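Local structure of putative NAD(P)H-flavin oxidoreductase (Streptococcus pyogenes serotype M1, 2HAY) at residues 24-30 and 199-204; 34-38 and 158-164; 54-58 and 186-192; 101-105 and 119-123. The protein binds FMN and probably catalyses flavin-dependent reductions that use NADH or NADPH. Residues are numbered along the deposited sequence.

Interaction 1. Residues 24-30 and 199-204; sequences VYKEEKI and SLGYRL
Segment 24-30 is an irregular loop, extended at Val24-Lys26 and turning at Glu27, running beside the end of strand 192-201, with a single beta bridge, Tyr25 with Arg203 (CA-CA 4.5 Å), an antiparallel, non-hydrogen-bonded pair. Val24 O accepts from Leu204 N at 3.1 Å (174°), while Val24 CG1 meets Leu204 CD2 at 3.6 Å. Tyr25 (chi1 m) carries its ring past Gly201, CD2 3.6 Å from Gly201 C, with Leu200 O over one ring face; a CB on Gly201 would clash with CD2. Tyr25 OH hydrogen-bonds Ser199 OG at 2.8 Å. Lys26 N donates to Tyr202 O at 3.0 Å, so the two backbone bonds lie on either side of the bridged pair. The chain then bends away, and a water donates to Lys26 O (2.7 Å) and Glu28 O (2.5 Å) and accepts from Tyr202 N (3.0 Å). Glu28 O and Lys29 O face the Tyr202 ring edge, and Ile30 CD1 closes on Leu200 CB at 3.6 Å. Ser199 also touches Gln78, an FMN-binding residue, and Arg203 bridges to Asp165 and Asp206. The contact thus ties the loop between helices 6-18 and 32-43 to the sheet, where strands 165-169 and 84-91 flank Ser199 and Leu200.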
# COMPACT_ATOMS: atom_id res chain seq x y z
N VAL B 24 -4.52 -15.21 16.13
CA VAL B 24 -5.37 -15.43 17.30
C VAL B 24 -5.22 -14.32 18.34
O VAL B 24 -4.10 -14.04 18.82
CB VAL B 24 -5.12 -16.81 17.94
CG1 VAL B 24 -6.18 -17.09 19.00
CG2 VAL B 24 -5.13 -17.91 16.88
N TYR B 25 -6.34 -13.68 18.65
CA TYR B 25 -6.38 -12.55 19.57
C TYR B 25 -7.08 -12.95 20.85
O TYR B 25 -7.90 -13.87 20.87
CB TYR B 25 -7.13 -11.36 18.94
CG TYR B 25 -6.55 -10.92 17.62
CD1 TYR B 25 -6.95 -11.52 16.43
CD2 TYR B 25 -5.56 -9.93 17.57
CE1 TYR B 25 -6.39 -11.12 15.20
CE2 TYR B 25 -5.01 -9.53 16.37
CZ TYR B 25 -5.43 -10.14 15.19
OH TYR B 25 -4.87 -9.75 14.01
N LYS B 26 -6.74 -12.25 21.93
CA LYS B 26 -7.51 -12.38 23.14
C LYS B 26 -8.75 -11.50 23.09
O LYS B 26 -9.00 -10.82 22.10
CB LYS B 26 -6.66 -12.13 24.38
CG LYS B 26 -5.89 -10.88 24.45
CD LYS B 26 -4.75 -11.13 25.40
CE LYS B 26 -4.31 -9.85 26.09
NZ LYS B 26 -3.31 -10.12 27.18
N GLU B 27 -9.54 -11.57 24.16
CA GLU B 27 -10.87 -10.99 24.19
C GLU B 27 -10.88 -9.47 24.37
O GLU B 27 -11.85 -8.80 24.03
CB GLU B 27 -11.71 -11.69 25.25
CG GLU B 27 -13.17 -11.78 24.88
CD GLU B 27 -13.94 -12.80 25.70
OE1 GLU B 27 -15.16 -12.92 25.46
OE2 GLU B 27 -13.36 -13.47 26.59
N GLU B 28 -9.78 -9.00 24.97
CA GLU B 28 -9.47 -7.59 25.18
C GLU B 28 -9.68 -6.70 23.94
O GLU B 28 -9.09 -6.90 22.87
CB GLU B 28 -8.04 -7.44 25.74
CG GLU B 28 -7.92 -7.55 27.29
CD GLU B 28 -7.92 -8.99 27.87
OE1 GLU B 28 -7.22 -9.21 28.89
OE2 GLU B 28 -8.62 -9.89 27.35
N LYS B 29 -10.55 -5.71 24.13
CA LYS B 29 -10.97 -4.81 23.06
C LYS B 29 -10.15 -3.53 22.96
O LYS B 29 -9.57 -3.07 23.95
CB LYS B 29 -12.46 -4.46 23.19
CG LYS B 29 -13.39 -5.65 23.06
CD LYS B 29 -14.04 -6.00 24.39
CE LYS B 29 -15.30 -5.16 24.64
NZ LYS B 29 -16.28 -5.87 25.49
N ILE B 30 -10.12 -2.95 21.76
CA ILE B 30 -9.40 -1.71 21.50
C ILE B 30 -10.28 -0.55 21.95
O ILE B 30 -11.48 -0.59 21.76
CB ILE B 30 -9.08 -1.59 19.98
CG1 ILE B 30 -8.05 -2.64 19.57
CG2 ILE B 30 -8.65 -0.16 19.56
CD1 ILE B 30 -8.17 -3.02 18.11
N SER B 199 -7.62 -7.38 10.45
CA SER B 199 -8.03 -7.62 11.84
C SER B 199 -7.14 -6.85 12.80
O SER B 199 -5.97 -6.66 12.54
CB SER B 199 -8.00 -9.11 12.19
OG SER B 199 -6.74 -9.66 11.89
N LEU B 200 -7.72 -6.39 13.91
CA LEU B 200 -6.98 -5.68 14.92
C LEU B 200 -7.35 -6.22 16.32
O LEU B 200 -8.47 -6.70 16.53
CB LEU B 200 -7.22 -4.17 14.82
CG LEU B 200 -7.11 -3.55 13.43
CD1 LEU B 200 -8.53 -3.41 12.82
CD2 LEU B 200 -6.44 -2.21 13.49
N GLY B 201 -6.40 -6.15 17.25
CA GLY B 201 -6.62 -6.65 18.62
C GLY B 201 -5.31 -6.82 19.36
O GLY B 201 -4.33 -6.20 19.02
N TYR B 202 -5.29 -7.66 20.37
CA TYR B 202 -4.09 -7.93 21.14
C TYR B 202 -3.81 -9.40 21.04
O TYR B 202 -4.70 -10.23 21.25
CB TYR B 202 -4.26 -7.47 22.59
CG TYR B 202 -4.59 -6.01 22.65
CD1 TYR B 202 -5.92 -5.56 22.79
CD2 TYR B 202 -3.58 -5.05 22.48
CE1 TYR B 202 -6.21 -4.19 22.81
CE2 TYR B 202 -3.85 -3.70 22.50
CZ TYR B 202 -5.16 -3.26 22.66
OH TYR B 202 -5.36 -1.89 22.66
N ARG B 203 -2.56 -9.73 20.71
CA ARG B 203 -2.18 -11.11 20.53
C ARG B 203 -2.48 -11.90 21.80
O ARG B 203 -2.28 -11.42 22.91
CB ARG B 203 -0.70 -11.22 20.16
CG ARG B 203 0.25 -10.91 21.32
CD ARG B 203 1.68 -10.90 20.86
NE ARG B 203 1.90 -9.88 19.85
CZ ARG B 203 3.06 -9.63 19.25
NH1 ARG B 203 4.13 -10.34 19.56
NH2 ARG B 203 3.15 -8.66 18.34
N LEU B 204 -3.00 -13.11 21.62
CA LEU B 204 -3.13 -14.08 22.70
C LEU B 204 -1.75 -14.35 23.31
O LEU B 204 -1.59 -14.30 24.52
CB LEU B 204 -3.78 -15.36 22.17
CG LEU B 204 -4.28 -16.42 23.14
CD1 LEU B 204 -5.32 -15.85 24.11
CD2 LEU B 204 -4.86 -17.60 22.34
O HOH W 1 -8.03 -8.43 21.22

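Interaction 2. Residues 34-38 and 158-164; sequences DLALI and TAALLGI
Two helical segments, 34-38 and 158-162, pack with axes 10.0 Å apart at closest approach and N-to-C directions 147° apart, so Ile38 lies by Thr158 (CA-CA 5.9 Å) and Asp34 by Leu162 (7.4 Å). The methyl Thr158 CG2 is one bump: it lies 3.9 Å from Leu37 CG and 4.0 Å from both Ile38 CA and Ile38 CG1. Ile38 (m, t) extends its CD1 into a hollow between Ala159 CB (3.9 Å) and Ile164 CD1 (3.8 Å). Helix 137-162 ends in a Schellman motif: Gly163 has positive phi (82°), Ile164 N donates to Ala159 O at 2.8 Å and Gly163 N to Ala160 O at 2.9 Å. This turn brings Ile164 CD1 to Asp34 CB at 3.7 Å. Leu162 CD1 fits between Asp34 (CG 3.9 Å), Leu37 (CD2 4.3 Å) and Ile38 (CG1 4.3 Å). A water donates to Asp34 OD2 (2.8 Å) and Leu162 O (3.0 Å). Leu37 and Thr158 also pack on His9 and Met157 of the second subunit, respectively.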
# COMPACT_ATOMS: atom_id res chain seq x y z
N ASP B 34 -8.20 4.70 20.38
CA ASP B 34 -7.21 4.01 19.58
C ASP B 34 -7.76 3.64 18.20
O ASP B 34 -7.06 3.83 17.22
CB ASP B 34 -6.67 2.78 20.30
CG ASP B 34 -5.71 3.13 21.45
OD1 ASP B 34 -5.48 4.33 21.72
OD2 ASP B 34 -5.19 2.20 22.10
N LEU B 35 -9.00 3.14 18.13
CA LEU B 35 -9.62 2.85 16.85
C LEU B 35 -9.77 4.12 15.99
O LEU B 35 -9.50 4.10 14.80
CB LEU B 35 -10.98 2.13 17.05
CG LEU B 35 -11.70 1.68 15.77
CD1 LEU B 35 -10.98 0.45 15.19
CD2 LEU B 35 -13.21 1.39 16.01
N ALA B 36 -10.22 5.21 16.60
CA ALA B 36 -10.36 6.48 15.91
C ALA B 36 -9.04 6.97 15.28
O ALA B 36 -9.00 7.38 14.12
CB ALA B 36 -10.96 7.53 16.84
N LEU B 37 -7.95 6.91 16.04
CA LEU B 37 -6.63 7.28 15.53
C LEU B 37 -6.21 6.40 14.37
O LEU B 37 -5.70 6.91 13.37
CB LEU B 37 -5.57 7.26 16.62
CG LEU B 37 -4.17 7.78 16.27
CD1 LEU B 37 -4.21 9.22 15.75
CD2 LEU B 37 -3.31 7.69 17.53
N ILE B 38 -6.45 5.10 14.47
CA ILE B 38 -6.12 4.17 13.40
C ILE B 38 -6.89 4.48 12.11
O ILE B 38 -6.32 4.46 11.00
CB ILE B 38 -6.35 2.68 13.83
CG1 ILE B 38 -5.31 2.24 14.88
CG2 ILE B 38 -6.29 1.73 12.59
CD1 ILE B 38 -5.67 0.89 15.62
N THR B 158 0.38 2.69 12.78
CA THR B 158 -0.34 3.35 13.87
C THR B 158 -0.74 2.34 14.95
O THR B 158 -0.41 2.55 16.10
CB THR B 158 -1.57 4.11 13.32
OG1 THR B 158 -1.11 5.04 12.33
CG2 THR B 158 -2.30 4.89 14.44
N ALA B 159 -1.39 1.23 14.58
CA ALA B 159 -1.65 0.14 15.52
C ALA B 159 -0.39 -0.33 16.25
O ALA B 159 -0.40 -0.48 17.46
CB ALA B 159 -2.35 -1.05 14.82
N ALA B 160 0.71 -0.54 15.52
CA ALA B 160 1.93 -1.06 16.11
C ALA B 160 2.50 -0.11 17.18
O ALA B 160 2.87 -0.55 18.26
CB ALA B 160 2.97 -1.34 15.04
N LEU B 161 2.52 1.19 16.88
CA LEU B 161 2.95 2.25 17.79
C LEU B 161 2.08 2.33 19.05
O LEU B 161 2.53 2.75 20.12
CB LEU B 161 2.97 3.60 17.07
CG LEU B 161 4.10 3.79 16.07
CD1 LEU B 161 3.74 4.88 15.04
CD2 LEU B 161 5.46 4.10 16.72
N LEU B 162 0.84 1.87 18.91
CA LEU B 162 -0.11 1.82 19.98
C LEU B 162 -0.05 0.49 20.76
O LEU B 162 -0.68 0.35 21.80
CB LEU B 162 -1.51 2.05 19.40
CG LEU B 162 -1.83 3.50 18.99
CD1 LEU B 162 -3.24 3.53 18.40
CD2 LEU B 162 -1.71 4.48 20.20
N GLY B 163 0.71 -0.48 20.26
CA GLY B 163 0.76 -1.81 20.88
C GLY B 163 -0.38 -2.72 20.46
O GLY B 163 -0.61 -3.75 21.07
N ILE B 164 -1.09 -2.32 19.40
CA ILE B 164 -2.23 -3.06 18.90
C ILE B 164 -1.71 -3.99 17.79
O ILE B 164 -1.02 -3.55 16.87
CB ILE B 164 -3.33 -2.10 18.39
CG1 ILE B 164 -3.92 -1.32 19.58
CG2 ILE B 164 -4.41 -2.84 17.58
CD1 ILE B 164 -4.82 -0.16 19.16
O HOH W 2 -3.53 0.03 22.60

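Interaction 3. Residues 54-58 and 186-192; sequences WRFVV and VIDLEKE
Val186 opens the loop segment 186-192 at its nearest backbone approach to strand 54-58, yet its CA is still 8.6 Å from that of Val57, so side chains have to span the gap. Val186 CG1 meets Val57 CG2 at 4.2 Å, and Val186 O accepts from Arg55 NH1 at 3.0 Å (151°). A water adds a second path, donating to Val186 O at 2.7 Å and accepting from Arg55 NH2 at 3.1 Å. Ile187 follows, its CG2 3.8 Å from Arg55 NH1. At Asp188 the loop folds on itself: OD1 accepts from Glu190 N at 3.2 Å, an Asx turn, and Asp188 O accepts from Lys191 N at 2.8 Å. This loop joins helix 174-183 to strand 192-201 of the antiparallel sheet, in which strand 84-91 lies between 192-201 and 54-59. Arg55 therefore reaches past that middle strand, its CB directed toward the loop and its chi angles m, t, m. The segment ends at Glu192 (chi1 p, chi2 t), whose carboxylate meets the guanidinium edge in a two-pronged salt bridge: Arg55 NE to OE1 and Arg55 NH1 to OE2, both 2.9 Å. Glu192 OE2 also accepts from Asp188 N at 2.8 Å, fastening both ends of the turn. Beyond Arg55, Phe56, Val57 and Val58 pair in parallel with a strand of the second subunit, which continues the sheet across the interface.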
# COMPACT_ATOMS: atom_id res chain seq x y z
N TRP B 54 -11.97 5.27 -1.87
CA TRP B 54 -11.83 4.18 -0.90
C TRP B 54 -12.77 4.44 0.26
O TRP B 54 -13.23 5.59 0.47
CB TRP B 54 -10.38 4.09 -0.38
CG TRP B 54 -9.77 5.39 0.20
CD1 TRP B 54 -10.46 6.45 0.76
CD2 TRP B 54 -8.38 5.72 0.30
NE1 TRP B 54 -9.58 7.40 1.20
CE2 TRP B 54 -8.30 6.99 0.93
CE3 TRP B 54 -7.19 5.06 -0.08
CZ2 TRP B 54 -7.08 7.63 1.18
CZ3 TRP B 54 -5.97 5.70 0.17
CH2 TRP B 54 -5.92 6.97 0.81
N ARG B 55 -13.08 3.37 0.99
CA ARG B 55 -13.81 3.47 2.24
C ARG B 55 -13.24 2.47 3.20
O ARG B 55 -12.75 1.41 2.78
CB ARG B 55 -15.32 3.19 2.07
CG ARG B 55 -16.02 4.14 1.10
CD ARG B 55 -17.53 4.18 1.25
NE ARG B 55 -18.13 2.93 0.82
CZ ARG B 55 -18.65 2.01 1.62
NH1 ARG B 55 -19.21 0.91 1.09
NH2 ARG B 55 -18.67 2.18 2.94
N PHE B 56 -13.33 2.79 4.48
CA PHE B 56 -12.84 1.90 5.49
C PHE B 56 -13.98 1.60 6.43
O PHE B 56 -14.54 2.51 7.04
CB PHE B 56 -11.64 2.54 6.18
CG PHE B 56 -10.58 2.95 5.21
CD1 PHE B 56 -9.70 2.00 4.69
CD2 PHE B 56 -10.53 4.25 4.73
CE1 PHE B 56 -8.76 2.37 3.71
CE2 PHE B 56 -9.59 4.61 3.77
CZ PHE B 56 -8.70 3.66 3.27
N VAL B 57 -14.38 0.33 6.47
CA VAL B 57 -15.54 -0.01 7.28
C VAL B 57 -15.27 -0.95 8.44
O VAL B 57 -14.67 -2.01 8.27
CB VAL B 57 -16.87 -0.32 6.47
CG1 VAL B 57 -16.72 -0.18 4.94
CG2 VAL B 57 -17.65 -1.60 6.99
N VAL B 58 -15.68 -0.49 9.61
CA VAL B 58 -15.56 -1.29 10.82
C VAL B 58 -16.70 -2.29 10.84
O VAL B 58 -17.86 -1.91 11.00
CB VAL B 58 -15.49 -0.42 12.08
CG1 VAL B 58 -15.34 -1.29 13.31
CG2 VAL B 58 -14.30 0.58 11.97
N VAL B 186 -23.76 -3.41 2.53
CA VAL B 186 -22.53 -2.88 3.11
C VAL B 186 -21.77 -2.10 2.01
O VAL B 186 -21.17 -1.05 2.26
CB VAL B 186 -21.66 -3.98 3.78
CG1 VAL B 186 -20.35 -3.41 4.34
CG2 VAL B 186 -22.44 -4.65 4.91
N ILE B 187 -21.85 -2.63 0.79
CA ILE B 187 -21.24 -1.98 -0.36
C ILE B 187 -22.26 -1.90 -1.49
O ILE B 187 -23.26 -2.62 -1.50
CB ILE B 187 -19.96 -2.71 -0.85
CG1 ILE B 187 -20.27 -4.11 -1.39
CG2 ILE B 187 -18.87 -2.73 0.23
CD1 ILE B 187 -19.10 -4.76 -2.08
N ASP B 188 -22.03 -0.97 -2.42
CA ASP B 188 -22.73 -1.01 -3.70
C ASP B 188 -21.80 -1.68 -4.73
O ASP B 188 -20.89 -1.04 -5.23
CB ASP B 188 -23.14 0.39 -4.15
CG ASP B 188 -23.81 0.40 -5.52
OD1 ASP B 188 -24.05 -0.67 -6.12
OD2 ASP B 188 -24.12 1.50 -6.02
N LEU B 189 -22.04 -2.95 -5.02
CA LEU B 189 -21.17 -3.74 -5.90
C LEU B 189 -20.99 -3.17 -7.32
O LEU B 189 -20.02 -3.48 -8.02
CB LEU B 189 -21.69 -5.18 -6.02
CG LEU B 189 -20.71 -6.33 -5.71
CD1 LEU B 189 -21.13 -7.64 -6.41
CD2 LEU B 189 -19.21 -5.97 -5.96
N GLU B 190 -21.93 -2.35 -7.76
CA GLU B 190 -21.76 -1.72 -9.07
C GLU B 190 -20.76 -0.55 -9.02
O GLU B 190 -20.24 -0.15 -10.06
CB GLU B 190 -23.12 -1.31 -9.65
CG GLU B 190 -24.20 -2.43 -9.66
CD GLU B 190 -23.94 -3.59 -10.68
OE1 GLU B 190 -24.69 -4.60 -10.59
OE2 GLU B 190 -23.04 -3.51 -11.56
N LYS B 191 -20.49 -0.02 -7.83
CA LYS B 191 -19.65 1.17 -7.67
C LYS B 191 -18.30 0.90 -7.00
O LYS B 191 -17.41 1.73 -7.08
CB LYS B 191 -20.39 2.26 -6.88
CG LYS B 191 -21.48 3.00 -7.68
CD LYS B 191 -22.30 3.93 -6.80
CE LYS B 191 -23.49 4.50 -7.55
NZ LYS B 191 -24.48 5.14 -6.63
N GLU B 192 -18.17 -0.25 -6.34
CA GLU B 192 -17.07 -0.55 -5.42
C GLU B 192 -16.94 -2.05 -5.15
O GLU B 192 -17.86 -2.85 -5.42
CB GLU B 192 -17.21 0.23 -4.09
CG GLU B 192 -18.33 -0.22 -3.17
CD GLU B 192 -18.80 0.85 -2.17
OE1 GLU B 192 -18.06 1.84 -1.86
OE2 GLU B 192 -19.95 0.71 -1.70
O HOH W 3 -20.81 0.56 4.44

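Interaction 4. Residues 101-105 and 119-123; sequences IKNSL and RLKLY. With SO4 (sulfate ion), chain G.
This is a small apolar helix-helix contact within a helical hairpin, formed by helix 99-106 and helix 116-130 of the nitroreductase-family chain, about 23 Å from the chain centre. The two segments come no nearer than 11.3 Å between axes, and their N-to-C directions differ by 134°, an oblique crossing, nearer antiparallel than parallel, in which Leu105 and Arg119 are closest (CA-CA 8.3 Å). At that spacing side chains bridge the gap, burying 241 Å². Ile101 and Leu105, one helical turn apart, present their CA-to-CB bonds toward the partner helix. Ile101 CG2 sits between Leu120 CD2 (3.8 Å) and Tyr123 CD1 (3.7 Å). Both methyls of Leu105 (m, t) lie 3.7 Å from Tyr123 CE1; CD1 also meets Leu120 CD2 (3.8 Å), and CD2 meets Arg119 CD (3.8 Å) and Tyr123 OH (3.4 Å). Ile101 and Leu105 thus both touch the CD1/CE1 side of the Tyr123 ring (chi1 m). Ile49 also packs on Ile101 and Tyr123, and Arg23 of the second subunit packs on Arg119. A water lies between the polar groups of Ser104 and Tyr123. Ser104 OG donates to Ile101 O in its own helix at 2.6 Å and accepts from this water at 2.8 Å; the water is 3.2 Å from Tyr123 OH. A sulfate ion, probably from the crystallisation liquor, lies beyond, its O1 2.9 Å from Arg119 NH2.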
# COMPACT_ATOMS: atom_id res chain seq x y z
N ILE B 101 -13.43 11.34 -10.41
CA ILE B 101 -12.20 12.09 -10.74
C ILE B 101 -12.48 13.59 -10.77
O ILE B 101 -11.68 14.39 -10.29
CB ILE B 101 -11.47 11.59 -12.04
CG1 ILE B 101 -10.38 10.55 -11.73
CG2 ILE B 101 -10.67 12.70 -12.67
CD1 ILE B 101 -10.90 9.20 -11.55
N LYS B 102 -13.63 13.97 -11.31
CA LYS B 102 -14.07 15.37 -11.35
C LYS B 102 -14.27 15.96 -9.94
O LYS B 102 -13.89 17.09 -9.67
CB LYS B 102 -15.37 15.49 -12.16
CG LYS B 102 -15.74 16.91 -12.51
CD LYS B 102 -17.08 17.00 -13.20
CE LYS B 102 -17.56 18.46 -13.22
NZ LYS B 102 -18.66 18.65 -14.23
N ASN B 103 -14.85 15.17 -9.05
CA ASN B 103 -15.09 15.63 -7.70
C ASN B 103 -13.81 15.83 -6.90
O ASN B 103 -13.75 16.66 -6.01
CB ASN B 103 -16.04 14.68 -6.98
CG ASN B 103 -17.45 14.72 -7.53
OD1 ASN B 103 -17.89 15.75 -8.05
ND2 ASN B 103 -18.16 13.62 -7.40
N SER B 104 -12.77 15.08 -7.26
CA SER B 104 -11.50 15.12 -6.55
C SER B 104 -10.76 16.43 -6.88
O SER B 104 -9.96 16.93 -6.09
CB SER B 104 -10.65 13.87 -6.85
OG SER B 104 -10.18 13.85 -8.19
N LEU B 105 -11.05 16.98 -8.05
CA LEU B 105 -10.54 18.26 -8.47
C LEU B 105 -11.35 19.39 -7.85
O LEU B 105 -10.79 20.32 -7.30
CB LEU B 105 -10.51 18.34 -10.01
CG LEU B 105 -9.50 17.40 -10.68
CD1 LEU B 105 -9.80 17.21 -12.15
CD2 LEU B 105 -8.07 17.91 -10.49
N ARG B 119 -6.26 19.64 -16.23
CA ARG B 119 -5.91 18.48 -15.39
C ARG B 119 -6.54 17.21 -15.94
O ARG B 119 -5.87 16.18 -16.02
CB ARG B 119 -6.23 18.70 -13.91
CG ARG B 119 -4.98 19.04 -13.09
CD ARG B 119 -5.29 20.08 -12.02
NE ARG B 119 -4.10 20.59 -11.30
CZ ARG B 119 -3.43 19.91 -10.37
NH1 ARG B 119 -2.38 20.46 -9.76
NH2 ARG B 119 -3.81 18.67 -10.05
N LEU B 120 -7.79 17.30 -16.37
CA LEU B 120 -8.49 16.14 -16.94
C LEU B 120 -7.71 15.56 -18.13
O LEU B 120 -7.66 14.33 -18.30
CB LEU B 120 -9.92 16.48 -17.34
CG LEU B 120 -10.89 16.67 -16.16
CD1 LEU B 120 -12.28 17.05 -16.67
CD2 LEU B 120 -10.95 15.42 -15.32
N LYS B 121 -7.08 16.45 -18.89
CA LYS B 121 -6.27 16.07 -20.03
C LYS B 121 -5.00 15.31 -19.62
O LYS B 121 -4.61 14.37 -20.30
CB LYS B 121 -5.90 17.31 -20.84
CG LYS B 121 -5.64 17.05 -22.29
CD LYS B 121 -6.07 18.27 -23.12
CE LYS B 121 -6.53 17.86 -24.52
NZ LYS B 121 -7.91 18.39 -24.83
N LEU B 122 -4.37 15.74 -18.54
CA LEU B 122 -3.26 14.99 -17.95
C LEU B 122 -3.71 13.63 -17.40
O LEU B 122 -3.02 12.61 -17.55
CB LEU B 122 -2.61 15.76 -16.80
CG LEU B 122 -1.09 15.91 -16.94
CD1 LEU B 122 -0.55 16.55 -15.67
CD2 LEU B 122 -0.38 14.56 -17.28
N TYR B 123 -4.85 13.63 -16.72
CA TYR B 123 -5.34 12.38 -16.13
C TYR B 123 -5.70 11.41 -17.25
O TYR B 123 -5.52 10.22 -17.09
CB TYR B 123 -6.53 12.60 -15.19
CG TYR B 123 -6.22 13.43 -13.95
CD1 TYR B 123 -7.25 14.03 -13.23
CD2 TYR B 123 -4.91 13.64 -13.52
CE1 TYR B 123 -6.99 14.79 -12.11
CE2 TYR B 123 -4.63 14.40 -12.38
CZ TYR B 123 -5.68 14.97 -11.68
OH TYR B 123 -5.43 15.74 -10.57
S SO4 G . -1.34 15.89 -9.30
O1 SO4 G . -2.10 16.37 -10.50
O2 SO4 G . -0.90 14.46 -9.64
O3 SO4 G . -0.09 16.85 -9.06
O4 SO4 G . -2.27 15.87 -7.99
O HOH W 4 -7.64 15.05 -8.39

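Overall arrangement
Interactions 1 and 2 adjoin, with centres 12 Å apart: Tyr202 OH lies 3.4 Å from Ile164 CG1, and Ile30 CG2 lies 3.6 Å from Leu35 N. Interaction 2 is buried and apolar between helices, whereas interaction 1, partly buried, relies on backbone hydrogen bonds and a water. Interactions 1 and 3 both reach the antiparallel sheet, at opposite ends of strand 192-201, but interaction 3 uses a salt bridge where side chains must span a wider gap. Interactions 2 and 3 meet only lightly, Leu35 CD2 to Val58 CG2 at 4.3 Å. Interaction 4, buried too but about 42 Å between centres from interaction 1, is a separate apolar helix pair. Interactions 2, 3 and 4 also touch the second subunit.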